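Local atomic coordinates of protein TASOR (Homo sapiens, PDB entry 6TL1), a protein that forms part of the HUSH complex, which maintains epigenetic silencing by promoting recruitment of the H3K9 methyltransferase SETDB1. Residues Leu7-Ser11 with Arg12-Asp16. Numbering follows the deposited sequence.
Sequences LTPGS and REFED
The ring of F14 carries P9 on one face. P9 CA sits 3.5 Å from the F14 ring centroid, 10° off the ring normal, a CH-pi contact. P9 CG touches the ring farther out, 3.9 Å from F14 CE2. T8 O, L7 O and G10 N approach the same ring obliquely. The motif is a type II beta turn, T8 to S11, whose last residue is the N-cap of helix 12-22. It links strand 4-6 to this helix of the pseudo-PARP domain. F14 CG is anti to the backbone N (chi1 -174°), which places the ring against the backbone of P9. S11 OG accepts from F14 N at 3.1 Å, with a nearly straight N-H...O angle of 164°. The same hydroxyl donates to T8 O, in the carbonyl plane, so one side chain ties the turn to the helix start. T8 O also accepts from S11 N and is thus gripped twice. The first helical bond runs from E15 N to S11 O, 3.0 Å. Toward strand 34-42, L7 CB packs on F14 CB; L7 touches L41 there and F14 touches A39. The side chains of L7 and E13 cross at about a right angle. L7 CD2 lies 3.5 Å from E13 OE1.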
loop_
_atom_site.group_PDB
_atom_site.type_symbol
_atom_site.label_atom_id
_atom_site.label_comp_id
_atom_site.label_asym_id
_atom_site.label_seq_id
_atom_site.Cartn_x
_atom_site.Cartn_y
_atom_site.Cartn_z
ATOM N N LEU A 7 13.593 -2.657 15.553
ATOM C CA LEU A 7 12.825 -3.319 16.595
ATOM C C LEU A 7 13.461 -4.667 16.900
ATOM O O LEU A 7 13.908 -5.374 15.986
ATOM C CB LEU A 7 11.364 -3.511 16.179
ATOM C CG LEU A 7 10.636 -2.289 15.620
ATOM C CD1 LEU A 7 9.302 -2.688 14.963
ATOM C CD2 LEU A 7 10.414 -1.258 16.711
ATOM N N THR A 8 13.491 -5.024 18.177
ATOM C CA THR A 8 14.095 -6.289 18.566
ATOM C C THR A 8 13.100 -7.420 18.333
ATOM O O THR A 8 11.957 -7.333 18.796
ATOM C CB THR A 8 14.515 -6.253 20.028
ATOM O OG1 THR A 8 15.457 -5.188 20.223
ATOM C CG2 THR A 8 15.174 -7.575 20.436
ATOM N N PRO A 9 13.490 -8.483 17.630
ATOM C CA PRO A 9 12.562 -9.597 17.402
ATOM C C PRO A 9 12.046 -10.156 18.718
ATOM O O PRO A 9 12.802 -10.330 19.677
ATOM C CB PRO A 9 13.417 -10.625 16.649
ATOM C CG PRO A 9 14.463 -9.798 15.962
ATOM C CD PRO A 9 14.765 -8.667 16.914
ATOM N N GLY A 10 10.735 -10.404 18.767
ATOM C CA GLY A 10 10.093 -10.919 19.957
ATOM C C GLY A 10 9.538 -9.863 20.882
ATOM O O GLY A 10 8.753 -10.202 21.782
ATOM N N SER A 11 9.925 -8.600 20.689
ATOM C CA SER A 11 9.420 -7.490 21.475
ATOM C C SER A 11 7.980 -7.166 21.084
ATOM O O SER A 11 7.493 -7.565 20.025
ATOM C CB SER A 11 10.294 -6.257 21.262
ATOM O OG SER A 11 9.943 -5.618 20.038
ATOM N N ARG A 12 7.303 -6.408 21.953
ATOM C CA ARG A 12 5.932 -5.992 21.672
ATOM C C ARG A 12 5.838 -5.227 20.352
ATOM O O ARG A 12 4.932 -5.470 19.546
ATOM C CB ARG A 12 5.385 -5.152 22.826
ATOM C CG ARG A 12 3.995 -4.588 22.542
ATOM C CD ARG A 12 3.476 -3.722 23.689
ATOM N NE ARG A 12 3.061 -4.513 24.849
ATOM C CZ ARG A 12 1.849 -5.040 25.002
ATOM N NH1 ARG A 12 0.919 -4.872 24.068
ATOM N NH2 ARG A 12 1.562 -5.737 26.097
ATOM N N GLU A 13 6.742 -4.269 20.128
ATOM C CA GLU A 13 6.656 -3.453 18.917
ATOM C C GLU A 13 6.915 -4.283 17.671
ATOM O O GLU A 13 6.271 -4.085 16.638
ATOM C CB GLU A 13 7.648 -2.292 18.988
ATOM C CG GLU A 13 7.466 -1.380 20.184
ATOM C CD GLU A 13 8.035 0.014 19.947
ATOM O OE1 GLU A 13 9.260 0.133 19.730
ATOM O OE2 GLU A 13 7.254 0.990 19.968
ATOM N N PHE A 14 7.870 -5.204 17.751
ATOM C CA PHE A 14 8.176 -6.089 16.635
ATOM C C PHE A 14 6.978 -6.958 16.281
ATOM O O PHE A 14 6.627 -7.099 15.102
ATOM C CB PHE A 14 9.387 -6.951 16.996
ATOM C CG PHE A 14 9.897 -7.816 15.874
ATOM C CD1 PHE A 14 9.340 -9.066 15.641
ATOM C CD2 PHE A 14 10.943 -7.397 15.072
ATOM C CE1 PHE A 14 9.813 -9.876 14.627
ATOM C CE2 PHE A 14 11.420 -8.206 14.052
ATOM C CZ PHE A 14 10.854 -9.442 13.834
ATOM N N GLU A 15 6.309 -7.517 17.295
ATOM C CA GLU A 15 5.204 -8.422 17.017
ATOM C C GLU A 15 3.947 -7.679 16.592
ATOM O O GLU A 15 3.126 -8.259 15.875
ATOM C CB GLU A 15 4.889 -9.266 18.259
ATOM C CG GLU A 15 6.032 -10.167 18.733
ATOM C CD GLU A 15 6.531 -11.123 17.660
ATOM O OE1 GLU A 15 5.708 -11.600 16.847
ATOM O OE2 GLU A 15 7.754 -11.388 17.623
ATOM N N ASP A 16 3.808 -6.405 16.975
ATOM C CA ASP A 16 2.751 -5.554 16.424
ATOM C C ASP A 16 2.907 -5.368 14.916
ATOM O O ASP A 16 1.921 -5.400 14.171
ATOM C CB ASP A 16 2.733 -4.194 17.128
ATOM C CG ASP A 16 2.044 -4.234 18.491
ATOM O OD1 ASP A 16 1.401 -5.251 18.827
ATOM O OD2 ASP A 16 2.151 -3.233 19.231
#